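Local coordinates for protein esterase YbfF (PDB 3BF7) that probably hydrolyses ester and thioester substrates as an alpha/beta hydrolase whose helical cap and core domain together form a substrate-binding crevice, at residues 25-31 / 161-165; 61-65 / 184-188; 86-90 / 234-238; 122-128 / 178-182; 129-134 / 148-153. The protein carries 1 engineered substitution. The contacts are given in a common frame with arbitrary orientation. Residues are numbered along the deposited sequence.

Interaction 1: residues 25-31 / 161-165; sequences LFGSLDN and FLLKS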
# COMPACT_ATOMS: atom_id res chain seq x y z
N LEU A 25 -1.36 5.31 -1.04
CA LEU A 25 -1.69 6.71 -0.80
C LEU A 25 -3.19 6.94 -0.62
O LEU A 25 -4.01 6.43 -1.40
CB LEU A 25 -1.16 7.58 -1.95
CG LEU A 25 -1.35 9.09 -1.79
CD1 LEU A 25 -0.58 9.61 -0.58
CD2 LEU A 25 -0.88 9.78 -3.06
N PHE A 26 -3.52 7.71 0.41
CA PHE A 26 -4.90 8.06 0.78
C PHE A 26 -5.67 6.87 1.34
O PHE A 26 -6.87 6.97 1.58
CB PHE A 26 -5.66 8.68 -0.40
CG PHE A 26 -5.12 10.00 -0.87
CD1 PHE A 26 -4.99 11.07 0.02
CD2 PHE A 26 -4.75 10.19 -2.20
CE1 PHE A 26 -4.50 12.31 -0.42
CE2 PHE A 26 -4.26 11.42 -2.64
CZ PHE A 26 -4.14 12.48 -1.75
N GLY A 27 -4.99 5.76 1.55
CA GLY A 27 -5.64 4.58 2.10
C GLY A 27 -5.53 4.50 3.61
O GLY A 27 -5.11 5.46 4.28
N SER A 28 -5.91 3.34 4.15
CA SER A 28 -5.87 3.08 5.58
C SER A 28 -5.75 1.57 5.75
O SER A 28 -5.87 0.82 4.78
CB SER A 28 -7.14 3.58 6.26
OG SER A 28 -8.27 2.89 5.76
N LEU A 29 -5.54 1.12 6.99
CA LEU A 29 -5.35 -0.30 7.24
C LEU A 29 -6.49 -1.22 6.81
O LEU A 29 -6.28 -2.42 6.67
CB LEU A 29 -5.00 -0.54 8.72
CG LEU A 29 -6.01 -0.24 9.83
CD1 LEU A 29 -7.07 -1.33 9.88
CD2 LEU A 29 -5.28 -0.16 11.15
N ASP A 30 -7.67 -0.67 6.61
CA ASP A 30 -8.79 -1.48 6.16
C ASP A 30 -8.70 -1.82 4.66
O ASP A 30 -9.32 -2.78 4.21
CB ASP A 30 -10.11 -0.77 6.43
CG ASP A 30 -10.66 -1.05 7.82
OD1 ASP A 30 -9.93 -1.64 8.64
OD2 ASP A 30 -11.82 -0.68 8.09
N ASN A 31 -7.92 -1.06 3.90
CA ASN A 31 -7.88 -1.29 2.46
C ASN A 31 -7.43 -2.66 1.96
O ASN A 31 -7.91 -3.11 0.92
CB ASN A 31 -7.08 -0.21 1.74
CG ASN A 31 -7.41 -0.13 0.26
OD1 ASN A 31 -8.56 0.13 -0.12
ND2 ASN A 31 -6.42 -0.38 -0.58
N PHE A 161 -13.42 4.86 -2.04
CA PHE A 161 -12.17 4.48 -1.40
C PHE A 161 -11.70 5.63 -0.51
O PHE A 161 -11.37 5.44 0.66
CB PHE A 161 -11.11 4.16 -2.46
CG PHE A 161 -9.70 4.27 -1.98
CD1 PHE A 161 -9.19 3.40 -1.02
CD2 PHE A 161 -8.87 5.27 -2.48
CE1 PHE A 161 -7.87 3.52 -0.57
CE2 PHE A 161 -7.55 5.40 -2.04
CZ PHE A 161 -7.06 4.52 -1.08
N LEU A 162 -11.67 6.84 -1.08
CA LEU A 162 -11.25 8.01 -0.33
C LEU A 162 -12.15 8.26 0.88
O LEU A 162 -11.66 8.60 1.96
CB LEU A 162 -11.25 9.24 -1.24
CG LEU A 162 -10.24 9.21 -2.39
CD1 LEU A 162 -10.50 10.37 -3.33
CD2 LEU A 162 -8.82 9.27 -1.84
N LEU A 163 -13.45 8.09 0.69
CA LEU A 163 -14.41 8.33 1.76
C LEU A 163 -14.25 7.40 2.96
O LEU A 163 -14.77 7.69 4.04
CB LEU A 163 -15.84 8.27 1.22
CG LEU A 163 -16.20 9.47 0.33
CD1 LEU A 163 -17.58 9.26 -0.28
CD2 LEU A 163 -16.17 10.75 1.15
N LYS A 164 -13.54 6.29 2.79
CA LYS A 164 -13.32 5.38 3.91
C LYS A 164 -12.53 6.16 4.97
O LYS A 164 -12.57 5.82 6.15
CB LYS A 164 -12.52 4.16 3.46
CG LYS A 164 -13.25 3.23 2.52
CD LYS A 164 -14.44 2.56 3.20
CE LYS A 164 -15.08 1.52 2.29
NZ LYS A 164 -16.15 0.77 3.00
N SER A 165 -11.82 7.19 4.53
CA SER A 165 -11.02 8.02 5.43
C SER A 165 -11.71 9.31 5.84
O SER A 165 -11.08 10.19 6.43
CB SER A 165 -9.67 8.34 4.78
OG SER A 165 -8.84 7.19 4.74
O HOH W 1 -9.17 5.78 2.40
O HOH W 2 -6.25 7.52 5.76
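In the alpha/beta hydrolase YbfF the loop following strand 19-22 of the core meets the end of helix 156-163, which belongs to the helical cap. In relatives this loop usually lines the oxyanion hole; the place of Leu25 near the probable catalytic residues is consistent with such a role. Phe26 adopts a left-handed backbone conformation (phi/psi 70/7), which directs its CA-CB bond toward the helix. Its m rotamer then carries the ring away, so that Phe26 CB makes the contact, lying 3.5 Å from Leu162 CD2 and 4.1 Å from Phe161 CE2. The ring itself meets Phe128 and Phe173 edge-to-face. Phe161 behaves in the converse manner: its CA-CB bond points sideways, but the t rotamer swings the ring across to the loop. Phe161 CZ approaches Gly27 CA at 3.5 Å and both Leu25 O and Phe26 O at 3.6 Å. Gly27 has no side chain, which leaves room for the ring; an ideal CB there would stand 3.5 Å from Phe161 CZ. Ser28 to Asn31 form a type I turn that brings Asn31, also t, to Phe161, with Asn31 OD1 3.4 Å from Phe161 CD1. Two waters complete the junction: one joins Gly27 O to Ser165 OG, while the other accepts from Ser165 OG (2.8 Å) and donates to Phe26 O (2.7 Å) and Phe161 O (2.8 Å).

Interaction 2: residues 61-65 / 184-188; sequences VMNYP and HIVGW
Tyr64, the first residue of its helix, points its ring toward residues 184-188 of the same chain. Residues 61-63 are extended and Asn63 is the N-cap (OD1 bonds to Ala66 N). Opposite, 184-186 end a helix and Gly187-Trp188 run extended; the closest CA pair is Tyr64-Trp188, 7.4 Å. The polar approach is that of Tyr64 OH (chi1 m) to Ile185 O, 2.7 Å. Carbons also meet carbonyl oxygens: Tyr64 CE2 is 3.3 Å from His184 O and 3.6 Å from Gly187 O, and His184 CB 3.4 Å from Met62 O. The aromatic contact is with Trp188 (chi1 t): the Tyr64 and six-membered rings have centroids 5.6 Å apart and planes at 51°, with Tyr64 CD2 3.8 Å from Trp188 CE3. Apolar packing sets Met62 CG (t, p) 3.8 Å from Ile185 CD1 (m, t). Core helix 64-78 thus packs against the segment inserted between strands 106-112 and 198-201, a core-to-cap-region junction, with helix 90-101 against Tyr64 and Trp188 and helix 175-180 against Met62 and Ile185.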
# COMPACT_ATOMS: atom_id res chain seq x y z
N VAL A 61 7.71 14.65 7.52
CA VAL A 61 8.59 13.91 6.61
C VAL A 61 7.86 12.71 6.01
O VAL A 61 7.25 11.90 6.72
CB VAL A 61 9.85 13.40 7.35
CG1 VAL A 61 10.69 12.53 6.41
CG2 VAL A 61 10.67 14.58 7.83
N MET A 62 7.93 12.60 4.69
CA MET A 62 7.29 11.50 3.99
C MET A 62 8.19 11.01 2.85
O MET A 62 8.11 11.51 1.73
CB MET A 62 5.94 11.98 3.44
CG MET A 62 4.98 10.87 3.09
SD MET A 62 4.42 9.96 4.54
CE MET A 62 3.17 8.91 3.77
N ASN A 63 9.06 10.05 3.15
CA ASN A 63 9.95 9.46 2.16
C ASN A 63 10.00 7.96 2.44
O ASN A 63 9.59 7.51 3.51
CB ASN A 63 11.35 10.10 2.17
CG ASN A 63 12.06 9.94 3.50
OD1 ASN A 63 12.40 8.83 3.91
ND2 ASN A 63 12.31 11.05 4.17
N TYR A 64 10.50 7.18 1.49
CA TYR A 64 10.51 5.75 1.69
C TYR A 64 11.43 5.18 2.76
O TYR A 64 11.08 4.21 3.42
CB TYR A 64 10.63 5.06 0.33
CG TYR A 64 9.34 5.27 -0.44
CD1 TYR A 64 8.14 4.74 0.04
CD2 TYR A 64 9.29 6.09 -1.57
CE1 TYR A 64 6.93 5.03 -0.57
CE2 TYR A 64 8.07 6.38 -2.19
CZ TYR A 64 6.90 5.85 -1.68
OH TYR A 64 5.69 6.13 -2.27
N PRO A 65 12.63 5.77 2.95
CA PRO A 65 13.46 5.19 4.01
C PRO A 65 12.72 5.35 5.35
O PRO A 65 12.77 4.48 6.21
CB PRO A 65 14.73 6.02 3.94
CG PRO A 65 14.86 6.26 2.46
CD PRO A 65 13.44 6.63 2.07
N HIS A 184 7.93 13.08 -3.42
CA HIS A 184 8.68 11.98 -2.83
C HIS A 184 7.86 10.71 -2.81
O HIS A 184 8.40 9.60 -2.81
CB HIS A 184 9.12 12.33 -1.41
CG HIS A 184 9.83 13.64 -1.31
ND1 HIS A 184 10.83 14.02 -2.18
CD2 HIS A 184 9.68 14.67 -0.44
CE1 HIS A 184 11.26 15.22 -1.86
NE2 HIS A 184 10.58 15.64 -0.81
N ILE A 185 6.54 10.86 -2.79
CA ILE A 185 5.65 9.70 -2.77
C ILE A 185 5.55 9.07 -4.16
O ILE A 185 5.63 7.85 -4.30
CB ILE A 185 4.26 10.13 -2.23
CG1 ILE A 185 4.41 10.64 -0.79
CG2 ILE A 185 3.29 8.95 -2.28
CD1 ILE A 185 3.17 11.30 -0.23
N VAL A 186 5.38 9.89 -5.19
CA VAL A 186 5.32 9.36 -6.55
C VAL A 186 6.76 9.08 -6.99
O VAL A 186 7.00 8.35 -7.96
CB VAL A 186 4.68 10.36 -7.54
CG1 VAL A 186 3.24 10.61 -7.13
CG2 VAL A 186 5.45 11.66 -7.57
N GLY A 187 7.70 9.65 -6.25
CA GLY A 187 9.11 9.48 -6.53
C GLY A 187 9.69 8.19 -6.00
O GLY A 187 8.97 7.28 -5.59
N TRP A 188 11.02 8.12 -5.98
CA TRP A 188 11.69 6.90 -5.54
C TRP A 188 13.17 7.12 -5.34
O TRP A 188 13.77 8.01 -5.95
CB TRP A 188 11.48 5.81 -6.60
CG TRP A 188 12.09 4.50 -6.26
CD1 TRP A 188 13.11 3.86 -6.92
CD2 TRP A 188 11.73 3.64 -5.17
NE1 TRP A 188 13.39 2.66 -6.32
CE2 TRP A 188 12.55 2.50 -5.25
CE3 TRP A 188 10.77 3.72 -4.15
CZ2 TRP A 188 12.46 1.45 -4.33
CZ3 TRP A 188 10.68 2.68 -3.24
CH2 TRP A 188 11.52 1.56 -3.34

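Interaction 3: residues 86-90 / 234-238; sequences IGHSM and HWVHA
Ser89 is strained, with phi/psi 50/-118, at the sharp turn by which strand 83-88 passes into helix 90-101. The facing segment starts at His234, makes an inverse gamma turn centred on Trp235, and becomes helical from Val236. CA atoms pair as His88-Trp235, 7.9 Å, and Ser89-His234, 8.3 Å. His88 (chi1 t, chi2 -120°) donates from NE2 to His234 O, 2.8 Å, and sits in an aromatic cluster. His237 (chi1 p) turns its edge to the face of the His88 ring, centroids 4.6 Å apart and planes at 64°. Trp235 (chi1 m) has CD1 3.4 Å from His88 CE1, which lies over the indole face. His234 (chi1 t, chi2 53°) brings NE2 2.9 Å from Ser89 OG, a weak hydrogen bond with an N-H...O angle of 116°, while its ND1 bonds to Asp113 OD1. The strained serine in a Gly-X-Ser-X-Gly turn and the relay through histidine to aspartate fit the nucleophile elbow and the probable Ser-His-Asp catalytic triad of an alpha/beta hydrolase.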
# COMPACT_ATOMS: atom_id res chain seq x y z
N ILE A 86 3.30 -7.42 2.25
CA ILE A 86 2.46 -7.24 1.07
C ILE A 86 2.05 -5.77 1.06
O ILE A 86 1.39 -5.30 1.98
CB ILE A 86 1.19 -8.12 1.13
CG1 ILE A 86 1.59 -9.60 1.21
CG2 ILE A 86 0.32 -7.87 -0.08
CD1 ILE A 86 0.41 -10.56 1.32
N GLY A 87 2.44 -5.05 0.02
CA GLY A 87 2.10 -3.64 -0.05
C GLY A 87 1.52 -3.21 -1.38
O GLY A 87 1.95 -3.68 -2.44
N HIS A 88 0.54 -2.32 -1.31
CA HIS A 88 -0.09 -1.79 -2.51
C HIS A 88 0.42 -0.38 -2.79
O HIS A 88 0.40 0.49 -1.91
CB HIS A 88 -1.61 -1.72 -2.35
CG HIS A 88 -2.30 -1.04 -3.49
ND1 HIS A 88 -3.05 0.11 -3.33
CD2 HIS A 88 -2.32 -1.33 -4.81
CE1 HIS A 88 -3.52 0.49 -4.51
NE2 HIS A 88 -3.09 -0.37 -5.42
N SER A 89 0.89 -0.16 -4.02
CA SER A 89 1.34 1.15 -4.47
C SER A 89 2.33 1.79 -3.50
O SER A 89 3.41 1.24 -3.29
CB SER A 89 0.12 2.04 -4.71
OG SER A 89 0.35 2.96 -5.75
N MET A 90 2.00 2.94 -2.91
CA MET A 90 2.91 3.59 -1.96
C MET A 90 3.38 2.58 -0.90
O MET A 90 4.55 2.57 -0.51
CB MET A 90 2.21 4.77 -1.27
CG MET A 90 3.01 5.43 -0.16
SD MET A 90 2.04 6.65 0.75
CE MET A 90 1.00 5.55 1.74
N HIS A 234 -5.72 -0.04 -11.04
CA HIS A 234 -4.73 0.15 -9.99
C HIS A 234 -5.02 -0.51 -8.64
O HIS A 234 -4.11 -1.02 -8.00
CB HIS A 234 -4.48 1.65 -9.80
CG HIS A 234 -3.41 1.97 -8.81
ND1 HIS A 234 -2.14 1.44 -8.89
CD2 HIS A 234 -3.41 2.80 -7.74
CE1 HIS A 234 -1.40 1.93 -7.90
NE2 HIS A 234 -2.15 2.75 -7.20
N TRP A 235 -6.27 -0.49 -8.19
CA TRP A 235 -6.61 -1.14 -6.93
C TRP A 235 -7.02 -2.58 -7.26
O TRP A 235 -8.17 -2.98 -7.11
CB TRP A 235 -7.74 -0.38 -6.22
CG TRP A 235 -7.27 0.92 -5.59
CD1 TRP A 235 -6.88 1.11 -4.29
CD2 TRP A 235 -7.13 2.19 -6.24
NE1 TRP A 235 -6.50 2.42 -4.10
CE2 TRP A 235 -6.64 3.10 -5.27
CE3 TRP A 235 -7.36 2.64 -7.54
CZ2 TRP A 235 -6.38 4.44 -5.57
CZ3 TRP A 235 -7.10 3.98 -7.84
CH2 TRP A 235 -6.62 4.86 -6.86
N VAL A 236 -6.04 -3.34 -7.74
CA VAL A 236 -6.24 -4.72 -8.17
C VAL A 236 -6.96 -5.60 -7.16
O VAL A 236 -7.85 -6.36 -7.52
CB VAL A 236 -4.89 -5.40 -8.52
CG1 VAL A 236 -5.14 -6.67 -9.31
CG2 VAL A 236 -4.00 -4.44 -9.29
N HIS A 237 -6.56 -5.49 -5.90
CA HIS A 237 -7.15 -6.29 -4.83
C HIS A 237 -8.62 -5.96 -4.59
O HIS A 237 -9.38 -6.79 -4.11
CB HIS A 237 -6.37 -6.09 -3.54
CG HIS A 237 -6.20 -4.66 -3.16
ND1 HIS A 237 -5.42 -3.79 -3.89
CD2 HIS A 237 -6.73 -3.93 -2.15
CE1 HIS A 237 -5.48 -2.59 -3.35
NE2 HIS A 237 -6.28 -2.64 -2.30
N ALA A 238 -9.01 -4.73 -4.92
CA ALA A 238 -10.39 -4.31 -4.73
C ALA A 238 -11.29 -4.85 -5.84
O ALA A 238 -12.46 -5.14 -5.62
CB ALA A 238 -10.47 -2.79 -4.69

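Interaction 4: residues 122-128 / 178-182; sequences RRHDEIF and LWDQY
Phe128 forms the apolar centre, pointing toward the other segment with chi1 at -88°. Trp179 (chi1 t) directs its edge into the face of Phe128, centroids 4.9 Å apart, planes at 89° and Trp179 CE3 3.5 Å from Phe128 CG. Phe128 in turn offers its edge to the face of Tyr182 (chi1 t) in an offset T-shaped pair, Phe128 CE2 3.8 Å from Tyr182 CD1, and Phe128 CZ lies 4.2 Å from Leu178 CB. Helix starts at Asp125 in one segment; in the other it runs to Asp180, breaks at Gln181 and restarts at Tyr182. CA atoms pair as Phe128-Trp179, 7.8 Å, and Arg122-Tyr182, 8.4 Å. Outward, Tyr182 OH accepts from Arg123 N, 2.9 Å, and shares a hydrogen bond with His124 ND1, 2.7 Å. At the polar edge Arg122 (m, t, p) makes a cation-pi contact, CZ 4.7 Å from the six-membered centroid of Trp179. Arg122 NE also forms a salt bridge with Asp125 OD1, 2.8 Å, and a water links Arg122 NH2 to Trp179 O. In this cap region Tyr182 thus combines aromatic packing through its ring with hydrogen bonds at OH.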
# COMPACT_ATOMS: atom_id res chain seq x y z
N ARG A 122 2.25 14.10 -12.04
CA ARG A 122 1.30 14.42 -10.99
C ARG A 122 0.05 13.67 -11.42
O ARG A 122 -0.49 13.90 -12.50
CB ARG A 122 1.03 15.92 -10.91
CG ARG A 122 2.23 16.72 -10.41
CD ARG A 122 1.83 18.12 -9.96
NE ARG A 122 1.03 18.11 -8.73
CZ ARG A 122 1.54 18.07 -7.50
NH1 ARG A 122 2.86 18.04 -7.32
NH2 ARG A 122 0.74 18.08 -6.45
N ARG A 123 -0.41 12.75 -10.57
CA ARG A 123 -1.57 11.92 -10.87
C ARG A 123 -2.73 12.09 -9.91
O ARG A 123 -3.74 11.38 -10.03
CB ARG A 123 -1.18 10.43 -10.87
CG ARG A 123 -0.71 9.88 -12.19
CD ARG A 123 -0.72 8.36 -12.18
NE ARG A 123 0.35 7.80 -11.35
CZ ARG A 123 1.31 7.01 -11.82
NH1 ARG A 123 1.34 6.70 -13.11
NH2 ARG A 123 2.24 6.53 -11.01
N HIS A 124 -2.62 13.02 -8.96
CA HIS A 124 -3.67 13.19 -7.97
C HIS A 124 -4.18 14.60 -7.77
O HIS A 124 -4.85 14.87 -6.77
CB HIS A 124 -3.19 12.65 -6.61
CG HIS A 124 -2.86 11.20 -6.62
ND1 HIS A 124 -1.68 10.70 -7.14
CD2 HIS A 124 -3.56 10.12 -6.19
CE1 HIS A 124 -1.67 9.38 -7.03
NE2 HIS A 124 -2.80 9.01 -6.46
N ASP A 125 -3.91 15.50 -8.70
CA ASP A 125 -4.37 16.87 -8.50
C ASP A 125 -5.87 17.02 -8.35
O ASP A 125 -6.33 17.80 -7.51
CB ASP A 125 -3.87 17.78 -9.63
CG ASP A 125 -2.39 18.08 -9.53
OD1 ASP A 125 -1.74 17.65 -8.55
OD2 ASP A 125 -1.88 18.76 -10.44
N GLU A 126 -6.64 16.29 -9.14
CA GLU A 126 -8.09 16.38 -9.05
C GLU A 126 -8.59 15.76 -7.75
O GLU A 126 -9.58 16.22 -7.17
CB GLU A 126 -8.72 15.71 -10.28
CG GLU A 126 -8.29 16.40 -11.56
CD GLU A 126 -8.70 15.65 -12.80
OE1 GLU A 126 -9.85 15.81 -13.25
OE2 GLU A 126 -7.86 14.90 -13.33
N ILE A 127 -7.91 14.71 -7.29
CA ILE A 127 -8.26 14.07 -6.03
C ILE A 127 -8.00 15.07 -4.89
O ILE A 127 -8.83 15.24 -4.00
CB ILE A 127 -7.46 12.76 -5.83
CG1 ILE A 127 -8.07 11.66 -6.72
CG2 ILE A 127 -7.47 12.34 -4.37
CD1 ILE A 127 -7.26 10.39 -6.78
N PHE A 128 -6.85 15.75 -4.92
CA PHE A 128 -6.55 16.75 -3.90
C PHE A 128 -7.60 17.87 -3.95
O PHE A 128 -8.03 18.38 -2.91
CB PHE A 128 -5.16 17.35 -4.12
CG PHE A 128 -4.05 16.58 -3.44
CD1 PHE A 128 -3.90 16.60 -2.06
CD2 PHE A 128 -3.12 15.87 -4.20
CE1 PHE A 128 -2.84 15.93 -1.44
CE2 PHE A 128 -2.06 15.20 -3.60
CZ PHE A 128 -1.92 15.23 -2.21
N LEU A 178 0.76 15.31 2.72
CA LEU A 178 0.74 14.48 1.52
C LEU A 178 0.93 15.35 0.28
O LEU A 178 1.51 14.92 -0.71
CB LEU A 178 -0.56 13.68 1.45
CG LEU A 178 -0.73 12.67 2.60
CD1 LEU A 178 -2.01 11.88 2.40
CD2 LEU A 178 0.47 11.73 2.66
N TRP A 179 0.44 16.59 0.34
CA TRP A 179 0.60 17.51 -0.77
C TRP A 179 2.05 17.98 -0.84
O TRP A 179 2.70 17.89 -1.88
CB TRP A 179 -0.32 18.72 -0.61
CG TRP A 179 -0.09 19.79 -1.65
CD1 TRP A 179 0.74 20.87 -1.55
CD2 TRP A 179 -0.67 19.84 -2.96
NE1 TRP A 179 0.70 21.60 -2.71
CE2 TRP A 179 -0.15 20.99 -3.60
CE3 TRP A 179 -1.58 19.03 -3.65
CZ2 TRP A 179 -0.51 21.35 -4.90
CZ3 TRP A 179 -1.94 19.39 -4.94
CH2 TRP A 179 -1.40 20.54 -5.55
N ASP A 180 2.56 18.47 0.28
CA ASP A 180 3.92 18.97 0.34
C ASP A 180 4.96 17.92 -0.05
O ASP A 180 5.94 18.23 -0.74
CB ASP A 180 4.22 19.47 1.75
CG ASP A 180 5.61 20.05 1.87
OD1 ASP A 180 5.85 21.14 1.31
OD2 ASP A 180 6.47 19.40 2.51
N GLN A 181 4.75 16.69 0.39
CA GLN A 181 5.70 15.61 0.13
C GLN A 181 5.35 14.76 -1.10
O GLN A 181 6.03 13.77 -1.37
CB GLN A 181 5.78 14.71 1.36
CG GLN A 181 6.21 15.45 2.62
CD GLN A 181 7.69 15.74 2.63
OE1 GLN A 181 8.49 14.84 2.86
NE2 GLN A 181 8.06 16.99 2.36
N TYR A 182 4.33 15.17 -1.84
CA TYR A 182 3.90 14.41 -3.00
C TYR A 182 5.00 13.95 -3.96
O TYR A 182 5.02 12.79 -4.37
CB TYR A 182 2.84 15.19 -3.78
CG TYR A 182 2.19 14.37 -4.87
CD1 TYR A 182 1.20 13.43 -4.58
CD2 TYR A 182 2.57 14.53 -6.20
CE1 TYR A 182 0.61 12.66 -5.58
CE2 TYR A 182 1.99 13.76 -7.21
CZ TYR A 182 1.02 12.83 -6.89
OH TYR A 182 0.46 12.08 -7.90
O HOH W 3 2.71 18.77 -4.41

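Interaction 5: residues 129-134 / 148-153; sequences AAINAV and IMRQHL
Ile148, on helix 142-149, points toward residues 129-134 of helix 125-136, its m,t side chain setting CG2 3.7 Å from Ala133 CB and 4.1 Å from Val134 CG2; the CA atoms of Ile148 and Val134 are 6.2 Å apart. Met149 (m, t, p) follows, with CG 3.5 Å from Val134 CG2 and CE 4.2 Å from Ala130 CB. Its CA comes within 5.0 Å of that of Ala130, so close that the small alanine side chains are what make room for the approach. This illustrates how alanine-lined helix surfaces permit tight packing, here between two consecutive helices of the helical cap. The chain then turns through Arg150 and Gln151, and His152 (chi1 m, chi2 78°) spreads its ring against the alanines: Ala130 CA sits over its face in a CH-pi contact, 4.0 Å from the centroid, and His152 CE1 is 3.5 Å from Ala133 CB, His152 CD2 3.7 Å from Ala129 CB. Leu153 (m, t), extended, ends the segment with CD1 4.0 Å from Ala130 CB.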
# COMPACT_ATOMS: atom_id res chain seq x y z
N ALA A 129 -8.00 18.26 -5.16
CA ALA A 129 -9.00 19.32 -5.31
C ALA A 129 -10.33 18.89 -4.70
O ALA A 129 -11.01 19.69 -4.04
CB ALA A 129 -9.19 19.65 -6.79
N ALA A 130 -10.71 17.63 -4.91
CA ALA A 130 -11.95 17.10 -4.37
C ALA A 130 -11.89 17.06 -2.84
O ALA A 130 -12.86 17.42 -2.16
CB ALA A 130 -12.20 15.70 -4.92
N ILE A 131 -10.76 16.61 -2.32
CA ILE A 131 -10.56 16.52 -0.87
C ILE A 131 -10.67 17.91 -0.25
O ILE A 131 -11.35 18.10 0.77
CB ILE A 131 -9.17 15.91 -0.57
CG1 ILE A 131 -9.19 14.42 -0.90
CG2 ILE A 131 -8.78 16.15 0.89
CD1 ILE A 131 -7.83 13.76 -0.87
N ASN A 132 -10.03 18.89 -0.86
CA ASN A 132 -10.06 20.26 -0.35
C ASN A 132 -11.46 20.87 -0.45
O ASN A 132 -11.88 21.62 0.43
CB ASN A 132 -9.04 21.13 -1.08
CG ASN A 132 -9.00 22.55 -0.55
OD1 ASN A 132 -9.78 23.41 -0.96
ND2 ASN A 132 -8.09 22.80 0.39
N ALA A 133 -12.17 20.55 -1.52
CA ALA A 133 -13.52 21.08 -1.71
C ALA A 133 -14.43 20.56 -0.60
O ALA A 133 -15.27 21.30 -0.08
CB ALA A 133 -14.06 20.65 -3.07
N VAL A 134 -14.26 19.30 -0.23
CA VAL A 134 -15.07 18.72 0.84
C VAL A 134 -14.77 19.45 2.15
O VAL A 134 -15.69 19.81 2.89
CB VAL A 134 -14.77 17.21 1.02
CG1 VAL A 134 -15.39 16.71 2.32
CG2 VAL A 134 -15.33 16.43 -0.16
N ILE A 148 -20.08 16.24 -3.34
CA ILE A 148 -19.09 17.25 -3.70
C ILE A 148 -17.97 16.65 -4.54
O ILE A 148 -17.56 17.22 -5.55
CB ILE A 148 -18.48 17.91 -2.45
CG1 ILE A 148 -19.56 18.67 -1.69
CG2 ILE A 148 -17.33 18.83 -2.84
CD1 ILE A 148 -19.09 19.26 -0.40
N MET A 149 -17.49 15.48 -4.12
CA MET A 149 -16.40 14.82 -4.83
C MET A 149 -16.76 14.42 -6.25
O MET A 149 -15.90 14.40 -7.13
CB MET A 149 -15.94 13.61 -4.03
CG MET A 149 -15.43 14.01 -2.66
SD MET A 149 -14.78 12.64 -1.71
CE MET A 149 -13.10 12.57 -2.33
N ARG A 150 -18.03 14.10 -6.49
CA ARG A 150 -18.47 13.71 -7.82
C ARG A 150 -18.39 14.88 -8.79
O ARG A 150 -18.50 14.70 -10.00
CB ARG A 150 -19.89 13.16 -7.79
CG ARG A 150 -20.05 11.89 -6.98
CD ARG A 150 -21.35 11.17 -7.30
NE ARG A 150 -21.51 9.97 -6.48
CZ ARG A 150 -22.03 9.96 -5.26
NH1 ARG A 150 -22.46 11.09 -4.71
NH2 ARG A 150 -22.11 8.82 -4.58
N GLN A 151 -18.20 16.08 -8.25
CA GLN A 151 -18.10 17.28 -9.08
C GLN A 151 -16.66 17.44 -9.57
O GLN A 151 -16.38 18.28 -10.43
CB GLN A 151 -18.50 18.52 -8.26
CG GLN A 151 -19.87 18.40 -7.61
CD GLN A 151 -20.24 19.62 -6.79
OE1 GLN A 151 -21.30 19.65 -6.15
NE2 GLN A 151 -19.38 20.64 -6.80
N HIS A 152 -15.76 16.63 -9.03
CA HIS A 152 -14.35 16.66 -9.39
C HIS A 152 -13.87 15.35 -10.00
O HIS A 152 -12.99 15.35 -10.86
CB HIS A 152 -13.48 16.92 -8.16
CG HIS A 152 -13.62 18.30 -7.60
ND1 HIS A 152 -14.68 18.70 -6.81
CD2 HIS A 152 -12.81 19.39 -7.72
CE1 HIS A 152 -14.52 19.96 -6.47
NE2 HIS A 152 -13.40 20.41 -7.01
N LEU A 153 -14.44 14.25 -9.54
CA LEU A 153 -14.05 12.92 -9.99
C LEU A 153 -15.22 12.15 -10.58
O LEU A 153 -16.35 12.30 -10.14
CB LEU A 153 -13.48 12.14 -8.81
CG LEU A 153 -12.40 12.84 -7.98
CD1 LEU A 153 -12.15 12.07 -6.69
CD2 LEU A 153 -11.12 12.97 -8.79

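How the interactions relate
The five contacts divide between a core and a region inserted between strands 106-112 and 198-201: interactions 1 and 2 join the two, 4 and 5 lie within the insertion and 3 within the core. Interactions 4 and 5 share helix 125-136, their centres 13 Å apart; residues 129-153 fall between 122-128 and 178-182 along the chain. Interaction 1 links the loop after strand 19-22 to the cap, touching both; interaction 2 meets interaction 4 at Met62 N and Gln181 OE1. Interaction 3 lies 11 Å from interaction 1 and about 23 Å from interaction 5 by centres. Interaction 1, where core loop and cap helix meet beside the probable catalytic site, is consistent with a place bordering the substrate crevice.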